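Long-range contacts in nuclease-like protein (Chaetomium thermophilum, PDB 6GRB), which is the eukaryotic junction-resolving enzyme GEN1, probably a metal-dependent nuclease that cuts four-way DNA junctions and 5'-flaps: residues A[193-198]-A[211-216]; A[152-157]-A[168-173]; A[116-121]-A[281-286]. All coordinates share one frame; numbering follows the deposited sequence. Where two conformers were deposited one is given.

Contact 1: A[193-198]-A[211-216]. With nucleotides of chain C.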
ATOM      1  N   ALA A 193      22.263  -0.287  -7.779  1.00 79.95           N
ATOM      2  CA  ALA A 193      22.089   1.160  -7.650  1.00 79.68           C
ATOM      3  C   ALA A 193      23.389   1.890  -7.344  1.00 80.22           C
ATOM      4  O   ALA A 193      23.484   3.090  -7.624  1.00 79.83           O
ATOM      5  CB  ALA A 193      21.072   1.496  -6.566  1.00 79.39           C
ATOM      6  N   LEU A 194      24.382   1.207  -6.757  1.00 82.22           N
ATOM      7  CA  LEU A 194      25.687   1.830  -6.534  1.00 82.42           C
ATOM      8  C   LEU A 194      26.477   1.955  -7.841  1.00 82.58           C
ATOM      9  O   LEU A 194      27.181   2.952  -8.060  1.00 82.52           O
ATOM     10  CB  LEU A 194      26.478   1.025  -5.492  1.00 82.68           C
ATOM     11  CG  LEU A 194      26.216   1.341  -4.016  1.00 81.97           C
ATOM     12  CD1 LEU A 194      24.809   0.973  -3.598  1.00 81.57           C
ATOM     13  CD2 LEU A 194      27.236   0.648  -3.134  1.00 81.95           C
ATOM     14  N   MET A 195      26.365   0.954  -8.721  1.00 79.01           N
ATOM     15  CA  MET A 195      27.080   0.929  -9.995  1.00 79.05           C
ATOM     16  C   MET A 195      26.352   1.708 -11.097  1.00 78.40           C
ATOM     17  O   MET A 195      26.973   2.490 -11.819  1.00 78.39           O
ATOM     18  CB  MET A 195      27.313  -0.529 -10.429  1.00 79.22           C
ATOM     19  CG  MET A 195      28.204  -1.360  -9.497  1.00 79.74           C
ATOM     20  SD  MET A 195      28.456  -3.058 -10.043  1.00 79.80           S
ATOM     21  CE  MET A 195      29.336  -2.777 -11.559  1.00 80.81           C
ATOM     22  N   SER A 196      25.038   1.541 -11.226  1.00 84.86           N
ATOM     23  CA  SER A 196      24.278   2.122 -12.324  1.00 84.01           C
ATOM     24  C   SER A 196      23.533   3.403 -11.968  1.00 83.49           C
ATOM     25  O   SER A 196      23.122   4.128 -12.879  1.00 82.84           O
ATOM     26  CB  SER A 196      23.249   1.112 -12.842  1.00 83.27           C
ATOM     27  OG  SER A 196      22.102   1.127 -12.012  1.00 82.75           O
ATOM     28  N   GLY A 197      23.318   3.693 -10.687  1.00 90.26           N
ATOM     29  CA  GLY A 197      22.578   4.881 -10.308  1.00 89.64           C
ATOM     30  C   GLY A 197      23.382   6.166 -10.371  1.00 89.73           C
ATOM     31  O   GLY A 197      23.356   6.963  -9.431  1.00 89.56           O
ATOM     32  N   GLY A 198      24.082   6.413 -11.479  1.00 95.99           N
ATOM     33  CA  GLY A 198      24.869   7.632 -11.578  1.00 96.04           C
ATOM     34  C   GLY A 198      24.059   8.925 -11.532  1.00 95.17           C
ATOM     35  O   GLY A 198      24.658  10.006 -11.451  1.00 95.10           O
ATOM     36  N   LYS A 211      22.434  -3.723 -16.995  1.00 83.32           N
ATOM     37  CA  LYS A 211      22.846  -5.023 -17.525  1.00 83.43           C
ATOM     38  C   LYS A 211      24.139  -5.518 -16.878  1.00 84.63           C
ATOM     39  O   LYS A 211      24.175  -6.627 -16.328  1.00 84.73           O
ATOM     40  CB  LYS A 211      22.987  -4.944 -19.048  1.00 83.12           C
ATOM     41  N   VAL A 212      25.211  -4.718 -16.912  1.00 83.48           N
ATOM     42  CA  VAL A 212      26.447  -5.208 -16.296  1.00 84.49           C
ATOM     43  C   VAL A 212      26.461  -5.021 -14.779  1.00 84.96           C
ATOM     44  O   VAL A 212      27.179  -5.757 -14.093  1.00 85.53           O
ATOM     45  CB  VAL A 212      27.735  -4.605 -16.909  1.00 85.15           C
ATOM     46  CG1 VAL A 212      27.663  -4.535 -18.459  1.00 84.70           C
ATOM     47  CG2 VAL A 212      28.079  -3.252 -16.310  1.00 85.53           C
ATOM     48  N   ALA A 213      25.668  -4.098 -14.219  1.00 81.89           N
ATOM     49  CA  ALA A 213      25.515  -4.077 -12.765  1.00 82.28           C
ATOM     50  C   ALA A 213      24.871  -5.364 -12.276  1.00 81.92           C
ATOM     51  O   ALA A 213      25.193  -5.864 -11.192  1.00 82.38           O
ATOM     52  CB  ALA A 213      24.679  -2.878 -12.317  1.00 81.98           C
ATOM     53  N   CYS A 214      23.963  -5.914 -13.073  1.00 86.43           N
ATOM     54  CA  CYS A 214      23.187  -7.067 -12.651  1.00 85.83           C
ATOM     55  C   CYS A 214      23.990  -8.353 -12.756  1.00 86.16           C
ATOM     56  O   CYS A 214      23.813  -9.257 -11.938  1.00 86.07           O
ATOM     57  CB  CYS A 214      21.912  -7.163 -13.486  1.00 84.47           C
ATOM     58  SG  CYS A 214      20.710  -8.272 -12.780  1.00 83.45           S
ATOM     59  N   GLN A 215      24.854  -8.472 -13.766  1.00 87.06           N
ATOM     60  CA  GLN A 215      25.700  -9.653 -13.832  1.00 87.43           C
ATOM     61  C   GLN A 215      26.887  -9.548 -12.881  1.00 88.41           C
ATOM     62  O   GLN A 215      27.476 -10.577 -12.528  1.00 88.64           O
ATOM     63  CB  GLN A 215      26.140  -9.933 -15.287  1.00 87.37           C
ATOM     64  CG  GLN A 215      26.607  -8.734 -16.110  1.00 87.65           C
ATOM     65  CD  GLN A 215      26.308  -8.854 -17.607  1.00 87.06           C
ATOM     66  OE1 GLN A 215      25.362  -9.528 -18.018  1.00 86.20           O
ATOM     67  NE2 GLN A 215      27.104  -8.174 -18.421  1.00 87.47           N
ATOM     68  N   ALA A 216      27.220  -8.335 -12.428  1.00 86.25           N
ATOM     69  CA  ALA A 216      28.112  -8.175 -11.282  1.00 86.94           C
ATOM     70  C   ALA A 216      27.442  -8.660 -10.000  1.00 86.70           C
ATOM     71  O   ALA A 216      28.037  -9.416  -9.223  1.00 86.87           O
ATOM     72  CB  ALA A 216      28.531  -6.710 -11.141  1.00 87.36           C
TER
ATOM     73  P    DA C   9      22.764  -1.290 -19.813  1.00 89.21           P
ATOM     74  OP1  DA C   9      23.450  -1.836 -18.621  1.00 90.06           O
ATOM     75  OP2  DA C   9      21.280  -1.380 -19.989  1.00 87.96           O
ATOM     76  O5'  DA C   9      23.170   0.249 -19.956  1.00 89.50           O
ATOM     77  C5'  DA C   9      24.506   0.593 -20.358  1.00 90.37           C
ATOM     78  C4'  DA C   9      24.637   2.092 -20.596  1.00 90.35           C
ATOM     79  O4'  DA C   9      24.044   2.446 -21.872  1.00 89.65           O
ATOM     80  C3'  DA C   9      23.954   2.972 -19.568  1.00 90.13           C
ATOM     81  O3'  DA C   9      24.712   4.172 -19.395  1.00 90.60           O
ATOM     82  C2'  DA C   9      22.571   3.236 -20.195  1.00 88.98           C
ATOM     83  C1'  DA C   9      22.901   3.265 -21.688  1.00 88.87           C
ATOM     84  N9   DA C   9      21.842   2.751 -22.564  1.00 87.94           N
ATOM     85  C8   DA C   9      20.966   1.728 -22.311  1.00 87.32           C
ATOM     86  N7   DA C   9      20.154   1.460 -23.310  1.00 86.52           N
ATOM     87  C5   DA C   9      20.527   2.366 -24.287  1.00 86.69           C
ATOM     88  C6   DA C   9      20.049   2.611 -25.585  1.00 86.20           C
ATOM     89  N6   DA C   9      19.046   1.925 -26.146  1.00 85.40           N
ATOM     90  N1   DA C   9      20.643   3.597 -26.294  1.00 86.57           N
ATOM     91  C2   DA C   9      21.649   4.286 -25.736  1.00 87.31           C
ATOM     92  N3   DA C   9      22.186   4.148 -24.531  1.00 87.84           N
ATOM     93  C4   DA C   9      21.571   3.164 -23.846  1.00 87.52           C
TER
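M195 reaches from helix 191-196 onto the side of helix 210-226, where A213 and A216 receive it. Its CB meets the A213 CB at 4.0 Å. From there CG stands anti to the carbonyl carbon (chi1 -63°) and the chain runs straight on, bringing SD alongside the helix to the methyl of A216, 3.8 Å from A216 CB. The bend at chi3 then turns CE onto the same methyl, with CE 4.0 Å from A216 CB. The sulphur and terminal methyl of one flexible side chain thus both rest on one alanine, while its root rests on another one turn earlier. With only a methyl at A213, the backbones can come close, the M195 and A213 CA atoms 5.9 Å apart.

S196 flanks the pair: its CB approaches the A213 methyl at 4.3 Å, while its hydroxyl turns back to the V192 carbonyl on its own helix and plays no part across the interface. No hydrogen bond links the two segments; the join is apolar packing. Just beyond, G197 centres an inverse gamma turn.

The polar business is at the other end of the second segment. K211 N donates to OP1 of DA9 of chain C, at 2.7 Å and with an N-H...O angle of 146°; the backbone NH lies in the first turn of helix 210-226, whose positive end probably favours the phosphate. The K211 side chain is modelled only to CB, which lies 3.2 Å from OP1. Two packed helices joined by a loop, with a backbone NH on a DNA phosphate, fit the helix-two-turn-helix (H2TH) element of this nuclease.

Contact 2: A[152-157]-A[168-173]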
ATOM      1  N   THR A 152       6.013  -6.084  -1.292  1.00 57.85           N
ATOM      2  CA  THR A 152       5.840  -4.697  -1.693  1.00 56.86           C
ATOM      3  C   THR A 152       4.816  -4.602  -2.821  1.00 55.41           C
ATOM      4  O   THR A 152       4.795  -5.442  -3.723  1.00 55.72           O
ATOM      5  CB  THR A 152       7.182  -4.064  -2.094  1.00 58.58           C
ATOM      6  OG1 THR A 152       7.012  -2.646  -2.168  1.00 57.74           O
ATOM      7  CG2 THR A 152       7.645  -4.560  -3.423  1.00 59.68           C
ATOM      8  N   LEU A 153       3.932  -3.601  -2.722  1.00 55.82           N
ATOM      9  CA  LEU A 153       2.855  -3.390  -3.678  1.00 54.79           C
ATOM     10  C   LEU A 153       2.961  -1.999  -4.281  1.00 55.12           C
ATOM     11  O   LEU A 153       3.418  -1.054  -3.631  1.00 55.36           O
ATOM     12  CB  LEU A 153       1.478  -3.535  -3.053  1.00 53.23           C
ATOM     13  CG  LEU A 153       1.259  -4.562  -1.955  1.00 52.87           C
ATOM     14  CD1 LEU A 153      -0.104  -4.282  -1.320  1.00 51.44           C
ATOM     15  CD2 LEU A 153       1.360  -6.005  -2.460  1.00 53.31           C
ATOM     16  N   ARG A 154       2.519  -1.888  -5.531  1.00 57.46           N
ATOM     17  CA  ARG A 154       2.508  -0.617  -6.229  1.00 58.16           C
ATOM     18  C   ARG A 154       1.290  -0.583  -7.151  1.00 57.80           C
ATOM     19  O   ARG A 154       0.636  -1.604  -7.392  1.00 57.13           O
ATOM     20  CB  ARG A 154       3.813  -0.403  -7.014  1.00 59.84           C
ATOM     21  CG  ARG A 154       4.083  -1.485  -8.028  1.00 60.29           C
ATOM     22  CD  ARG A 154       5.435  -1.332  -8.755  1.00 62.12           C
ATOM     23  NE  ARG A 154       5.545  -2.338  -9.822  1.00 62.43           N
ATOM     24  CZ  ARG A 154       5.408  -2.078 -11.123  1.00 62.87           C
ATOM     25  NH1 ARG A 154       5.185  -0.836 -11.537  1.00 63.20           N
ATOM     26  NH2 ARG A 154       5.508  -3.062 -12.008  1.00 63.07           N
ATOM     27  N   ASP A 155       0.989   0.615  -7.660  1.00 59.83           N
ATOM     28  CA  ASP A 155       0.080   0.782  -8.788  1.00 60.12           C
ATOM     29  C   ASP A 155      -1.328   0.307  -8.432  1.00 59.15           C
ATOM     30  O   ASP A 155      -1.902  -0.571  -9.082  1.00 58.86           O
ATOM     31  CB  ASP A 155       0.620   0.060 -10.031  1.00 60.64           C
ATOM     32  CG  ASP A 155      -0.282   0.231 -11.243  1.00 60.94           C
ATOM     33  OD1 ASP A 155      -1.155   1.130 -11.235  1.00 61.12           O
ATOM     34  OD2 ASP A 155      -0.102  -0.530 -12.228  1.00 61.14           O
ATOM     35  N   TRP A 156      -1.865   0.860  -7.353  1.00 63.41           N
ATOM     36  CA  TRP A 156      -3.263   0.637  -7.002  1.00 62.85           C
ATOM     37  C   TRP A 156      -4.134   1.373  -8.017  1.00 64.15           C
ATOM     38  O   TRP A 156      -4.191   2.605  -8.017  1.00 65.18           O
ATOM     39  CB  TRP A 156      -3.517   1.133  -5.584  1.00 61.88           C
ATOM     40  CG  TRP A 156      -4.845   0.833  -5.023  1.00 61.01           C
ATOM     41  CD1 TRP A 156      -5.717  -0.163  -5.412  1.00 60.99           C
ATOM     42  CD2 TRP A 156      -5.467   1.514  -3.936  1.00 59.94           C
ATOM     43  NE1 TRP A 156      -6.849  -0.131  -4.617  1.00 60.33           N
ATOM     44  CE2 TRP A 156      -6.721   0.890  -3.710  1.00 59.59           C
ATOM     45  CE3 TRP A 156      -5.081   2.577  -3.113  1.00 59.21           C
ATOM     46  CZ2 TRP A 156      -7.591   1.307  -2.705  1.00 58.68           C
ATOM     47  CZ3 TRP A 156      -5.955   2.993  -2.095  1.00 58.13           C
ATOM     48  CH2 TRP A 156      -7.192   2.363  -1.910  1.00 57.95           C
ATOM     49  N   SER A 157      -4.807   0.623  -8.884  1.00 63.84           N
ATOM     50  CA  SER A 157      -5.447   1.190 -10.062  1.00 64.79           C
ATOM     51  C   SER A 157      -6.397   0.146 -10.626  1.00 64.50           C
ATOM     52  O   SER A 157      -6.358  -1.031 -10.242  1.00 63.60           O
ATOM     53  CB  SER A 157      -4.417   1.580 -11.129  1.00 65.31           C
ATOM     54  OG  SER A 157      -3.745   0.407 -11.600  1.00 64.83           O
ATOM     55  N   HIS A 168      -7.019  -3.249  -8.039  1.00 60.27           N
ATOM     56  CA  HIS A 168      -5.866  -4.134  -8.125  1.00 59.72           C
ATOM     57  C   HIS A 168      -4.578  -3.401  -7.804  1.00 59.80           C
ATOM     58  O   HIS A 168      -4.474  -2.186  -7.965  1.00 60.47           O
ATOM     59  CB  HIS A 168      -5.758  -4.793  -9.514  1.00 60.22           C
ATOM     60  CG  HIS A 168      -6.691  -5.947  -9.691  1.00 59.97           C
ATOM     61  ND1 HIS A 168      -8.061  -5.796  -9.702  1.00 60.22           N
ATOM     62  CD2 HIS A 168      -6.455  -7.273  -9.818  1.00 59.65           C
ATOM     63  CE1 HIS A 168      -8.628  -6.982  -9.844  1.00 59.99           C
ATOM     64  NE2 HIS A 168      -7.679  -7.894  -9.931  1.00 59.63           N
ATOM     65  N   VAL A 169      -3.613  -4.172  -7.306  1.00 57.71           N
ATOM     66  CA  VAL A 169      -2.244  -3.731  -7.071  1.00 58.06           C
ATOM     67  C   VAL A 169      -1.316  -4.727  -7.748  1.00 58.58           C
ATOM     68  O   VAL A 169      -1.701  -5.849  -8.086  1.00 58.39           O
ATOM     69  CB  VAL A 169      -1.875  -3.625  -5.571  1.00 57.36           C
ATOM     70  CG1 VAL A 169      -2.765  -2.605  -4.847  1.00 56.85           C
ATOM     71  CG2 VAL A 169      -1.964  -5.006  -4.916  1.00 56.78           C
ATOM     72  N   THR A 170      -0.062  -4.310  -7.892  1.00 58.59           N
ATOM     73  CA  THR A 170       1.003  -5.143  -8.440  1.00 59.45           C
ATOM     74  C   THR A 170       1.918  -5.589  -7.296  1.00 59.70           C
ATOM     75  O   THR A 170       2.552  -4.750  -6.638  1.00 60.04           O
ATOM     76  CB  THR A 170       1.776  -4.373  -9.520  1.00 60.63           C
ATOM     77  OG1 THR A 170       0.891  -4.060 -10.606  1.00 60.59           O
ATOM     78  CG2 THR A 170       2.920  -5.201 -10.045  1.00 61.73           C
ATOM     79  N   LEU A 171       1.954  -6.905  -7.041  1.00 60.95           N
ATOM     80  CA  LEU A 171       2.658  -7.467  -5.890  1.00 61.38           C
ATOM     81  C   LEU A 171       4.041  -7.919  -6.312  1.00 63.14           C
ATOM     82  O   LEU A 171       4.190  -8.626  -7.312  1.00 63.60           O
ATOM     83  CB  LEU A 171       1.918  -8.664  -5.274  1.00 60.60           C
ATOM     84  CG  LEU A 171       2.545  -9.358  -4.030  1.00 61.17           C
ATOM     85  CD1 LEU A 171       1.447 -10.016  -3.209  1.00 59.93           C
ATOM     86  CD2 LEU A 171       3.624 -10.398  -4.315  1.00 62.67           C
ATOM     87  N   HIS A 172       5.037  -7.535  -5.538  1.00 60.06           N
ATOM     88  CA  HIS A 172       6.392  -8.030  -5.699  0.50 62.11           C
ATOM     89  C   HIS A 172       6.839  -8.682  -4.398  1.00 62.93           C
ATOM     90  O   HIS A 172       6.549  -8.181  -3.304  1.00 62.46           O
ATOM     91  CB  HIS A 172       7.349  -6.912  -6.093  0.50 63.40           C
ATOM     92  CG  HIS A 172       7.272  -6.538  -7.539  0.50 63.33           C
ATOM     93  ND1 HIS A 172       7.979  -7.204  -8.516  0.50 64.52           N
ATOM     94  CD2 HIS A 172       6.577  -5.565  -8.173  0.50 62.36           C
ATOM     95  CE1 HIS A 172       7.725  -6.654  -9.689  0.50 64.25           C
ATOM     96  NE2 HIS A 172       6.873  -5.662  -9.510  0.50 63.04           N
ATOM     97  N   ASP A 173       7.537  -9.802  -4.530  1.00 68.05           N
ATOM     98  CA  ASP A 173       7.950 -10.623  -3.404  1.00 68.78           C
ATOM     99  C   ASP A 173       9.467 -10.724  -3.443  1.00 71.24           C
ATOM    100  O   ASP A 173      10.028 -11.309  -4.374  1.00 71.92           O
ATOM    101  CB  ASP A 173       7.284 -12.003  -3.491  1.00 67.60           C
ATOM    102  CG  ASP A 173       7.389 -12.805  -2.196  1.00 67.67           C
ATOM    103  OD1 ASP A 173       6.334 -13.194  -1.667  1.00 66.13           O
ATOM    104  OD2 ASP A 173       8.511 -13.067  -1.720  1.00 69.23           O
TER
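L153 packs against L171 on one face of an antiparallel beta hairpin and reaches V169 beside it; the two strands pair inside the mixed sheet of the PIN-like nuclease core. L153 divides its branches between them: CD1 lies 4.1 Å from V169 CG2, and CD2 touches L171 CG at 3.9 Å. The other V169 methyl, CG1, comes to W156 obliquely, 3.9 Å from W156 CD1. R154 and T170 share the other face, lying side by side and pointing the same way, with T170 CG2 3.9 Å from R154 NH2.

The backbone ladder sets these pairings. T152 pairs with H172 and R154 with T170, each through two hydrogen bonds; in the second, T170 N reaches R154 O at 2.8 Å and is nearly straight (170°). The register then slips by one residue, so D155 and W156 together stand opposite V169. This is a beta bulge, and D155 has a left-handed backbone there (phi 63°, psi 55°). Regular pairing resumes at S157, whose N donates to H168 O at 3.0 Å.

Further out, helix 18-29 brings L18 to W156 and L21 to V169 and L171, while R63 makes a cation-pi contact with the W156 ring. R15, on the neighbouring strand 14-17, forms a salt bridge with D155 and hydrogen-bonds T170 OG1. R154 NH2 is held by the S12 carbonyl, the side chain makes a cation-pi contact with Y7, and it also packs on a DNA phosphate. At the bulge itself, S157 OG donates to D155 OD1 at 2.7 Å, coming in from above the carboxylate plane.

Contact 3: A[116-121]-A[281-286]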
ATOM      1  N   ASP A 116       4.809  10.040  10.768  1.00 52.43           N
ATOM      2  CA  ASP A 116       5.847  10.840  10.124  1.00 52.43           C
ATOM      3  C   ASP A 116       7.157  10.082  10.265  1.00 53.11           C
ATOM      4  O   ASP A 116       7.636   9.881  11.378  1.00 53.64           O
ATOM      5  CB  ASP A 116       5.929  12.231  10.738  1.00 52.55           C
ATOM      6  CG  ASP A 116       4.577  12.933  10.752  1.00 52.18           C
ATOM      7  OD1 ASP A 116       4.246  13.630   9.758  1.00 51.69           O
ATOM      8  OD2 ASP A 116       3.816  12.760  11.750  1.00 52.55           O
ATOM      9  N   ALA A 117       7.702   9.615   9.140  1.00 54.95           N
ATOM     10  CA  ALA A 117       9.025   9.004   9.150  1.00 55.96           C
ATOM     11  C   ALA A 117      10.071  10.058   9.508  1.00 56.55           C
ATOM     12  O   ALA A 117       9.872  11.244   9.255  1.00 56.27           O
ATOM     13  CB  ALA A 117       9.350   8.398   7.786  1.00 56.47           C
ATOM     14  N   PRO A 118      11.196   9.665  10.105  1.00 59.69           N
ATOM     15  CA  PRO A 118      12.255  10.665  10.325  1.00 60.35           C
ATOM     16  C   PRO A 118      12.921  11.088   9.030  1.00 61.15           C
ATOM     17  O   PRO A 118      13.229  12.274   8.863  1.00 61.31           O
ATOM     18  CB  PRO A 118      13.227   9.952  11.269  1.00 61.10           C
ATOM     19  CG  PRO A 118      13.038   8.496  10.951  1.00 61.27           C
ATOM     20  CD  PRO A 118      11.572   8.334  10.618  1.00 60.18           C
ATOM     21  N   GLY A 119      13.142  10.155   8.101  1.00 60.32           N
ATOM     22  CA  GLY A 119      13.694  10.487   6.805  1.00 61.46           C
ATOM     23  C   GLY A 119      12.793  10.121   5.645  1.00 61.28           C
ATOM     24  O   GLY A 119      11.643  10.571   5.550  1.00 59.94           O
ATOM     25  N   GLU A 120      13.306   9.286   4.753  1.00 61.90           N
ATOM     26  CA  GLU A 120      12.504   8.830   3.627  1.00 62.03           C
ATOM     27  C   GLU A 120      11.380   7.915   4.072  1.00 60.47           C
ATOM     28  O   GLU A 120      11.598   6.961   4.825  1.00 60.40           O
ATOM     29  CB  GLU A 120      13.371   8.110   2.617  1.00 64.47           C
ATOM     30  CG  GLU A 120      14.321   9.057   1.981  1.00 66.08           C
ATOM     31  CD  GLU A 120      15.222   8.346   1.043  1.00 68.70           C
ATOM     32  OE1 GLU A 120      15.178   7.096   1.085  1.00 69.09           O
ATOM     33  OE2 GLU A 120      15.929   9.025   0.258  1.00 70.24           O
ATOM     34  N   ALA A 121      10.177   8.195   3.560  1.00 57.55           N
ATOM     35  CA  ALA A 121       9.011   7.383   3.889  1.00 56.02           C
ATOM     36  C   ALA A 121       9.172   5.943   3.411  1.00 56.79           C
ATOM     37  O   ALA A 121       8.784   5.015   4.125  1.00 56.03           O
ATOM     38  CB  ALA A 121       7.749   8.019   3.307  1.00 54.80           C
ATOM     39  N   VAL A 281      17.831   5.882   7.622  1.00 65.74           N
ATOM     40  CA  VAL A 281      17.366   6.632   8.783  1.00 64.18           C
ATOM     41  C   VAL A 281      15.904   6.267   9.022  1.00 62.67           C
ATOM     42  O   VAL A 281      15.028   6.670   8.255  1.00 62.09           O
ATOM     43  CB  VAL A 281      17.529   8.140   8.580  1.00 64.03           C
ATOM     44  CG1 VAL A 281      17.173   8.878   9.863  1.00 62.75           C
ATOM     45  CG2 VAL A 281      18.931   8.469   8.148  1.00 65.65           C
ATOM     46  N   VAL A 282      15.636   5.503  10.085  1.00 58.47           N
ATOM     47  CA  VAL A 282      14.292   5.084  10.439  1.00 57.22           C
ATOM     48  C   VAL A 282      13.989   5.478  11.885  1.00 56.48           C
ATOM     49  O   VAL A 282      14.832   6.025  12.603  1.00 56.85           O
ATOM     50  CB  VAL A 282      14.092   3.575  10.243  1.00 57.63           C
ATOM     51  CG1 VAL A 282      14.179   3.234   8.792  1.00 58.42           C
ATOM     52  CG2 VAL A 282      15.131   2.826  11.041  1.00 58.56           C
ATOM     53  N   SER A 283      12.758   5.193  12.304  1.00 54.03           N
ATOM     54  CA  SER A 283      12.311   5.546  13.643  1.00 53.63           C
ATOM     55  C   SER A 283      13.172   4.875  14.708  1.00 54.40           C
ATOM     56  O   SER A 283      13.734   3.794  14.506  1.00 55.06           O
ATOM     57  CB  SER A 283      10.854   5.132  13.841  1.00 52.99           C
ATOM     58  OG  SER A 283       9.979   5.936  13.085  1.00 52.16           O
ATOM     59  N   SER A 284      13.241   5.522  15.867  1.00 52.62           N
ATOM     60  CA  SER A 284      13.966   4.989  17.006  1.00 53.25           C
ATOM     61  C   SER A 284      13.343   3.667  17.450  1.00 53.43           C
ATOM     62  O   SER A 284      12.185   3.387  17.147  1.00 53.03           O
ATOM     63  CB  SER A 284      13.929   5.990  18.158  1.00 53.17           C
ATOM     64  OG  SER A 284      12.663   5.912  18.805  1.00 52.89           O
ATOM     65  N   PRO A 285      14.103   2.834  18.170  1.00 55.88           N
ATOM     66  CA  PRO A 285      13.498   1.634  18.784  1.00 56.13           C
ATOM     67  C   PRO A 285      12.272   1.937  19.633  1.00 55.90           C
ATOM     68  O   PRO A 285      11.278   1.215  19.547  1.00 55.92           O
ATOM     69  CB  PRO A 285      14.647   1.067  19.629  1.00 56.77           C
ATOM     70  CG  PRO A 285      15.868   1.508  18.935  1.00 57.03           C
ATOM     71  CD  PRO A 285      15.566   2.873  18.364  1.00 56.49           C
ATOM     72  N   ALA A 286      12.313   2.998  20.444  1.00 53.80           N
ATOM     73  CA  ALA A 286      11.175   3.332  21.292  1.00 53.84           C
ATOM     74  C   ALA A 286       9.957   3.714  20.465  1.00 53.35           C
ATOM     75  O   ALA A 286       8.822   3.501  20.905  1.00 53.60           O
ATOM     76  CB  ALA A 286      11.544   4.463  22.264  1.00 53.97           C
TER
HETATM   77  O   HOH W   1      12.473   7.446   7.469  1.00 55.22           O
HETATM   78  O   HOH W   2      15.313   7.701   5.410  1.00 61.52           O
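P118 presses its ring on the backbone around V282, and this van der Waals contact carries most of the join between the two loops. P118 CG sits 3.3 Å from V282 C, a tight fit against the peptide that leads to S283. The same CG meets the side chain of V281 more loosely, 4.3 Å from V281 CG1, and P118 CD lies 3.8 Å from S283 OG. An alanine here would lack CG and CD, and would probably leave a gap beside the V282-S283 peptide and the V281 side chain without its apolar neighbour.

Polar links across the contact run through water, since no direct hydrogen bond joins the segments. V281 O takes hydrogen bonds from two waters. The first, 2.8 Å from V281 O, accepts from G119 N and donates to E120 O; the second, 3.0 Å from V281 O, accepts from E120 N at 2.6 Å. One carbonyl therefore bridges to three backbone atoms of the turn.

The loop 116-121 leads from strand 113-116 into helix 121-130, with E120 at the N-cap position and E122, a metal ligand in other structures of this protein, in the first turn. That helix also reaches the other segment, because E124 hydrogen-bonds S283 OG and touches P118 and V282. S284 caps helix 285-294 through T287 N, so the contact sits between the starts of two helices.

In the fold
Following the chain from the N terminus, contact 3 opens first, at the loop leaving strand 113-116. Contact 2 comes next, a short hairpin closing between 152-157 and 168-173 within the central sheet. Contact 1 then closes a short loop between helices 191-196 and 210-226, in the DNA-binding helical part. Only at 281-286 does contact 3 close, so its long excursion encloses the other two, which follow one another without crossing. No two contacts touch; their centres lie about 23 to 28 Å apart. Contact 3 ties the end of this excursion, ahead of helix 285-294, back to the edge of the sheet in which contact 2 lies.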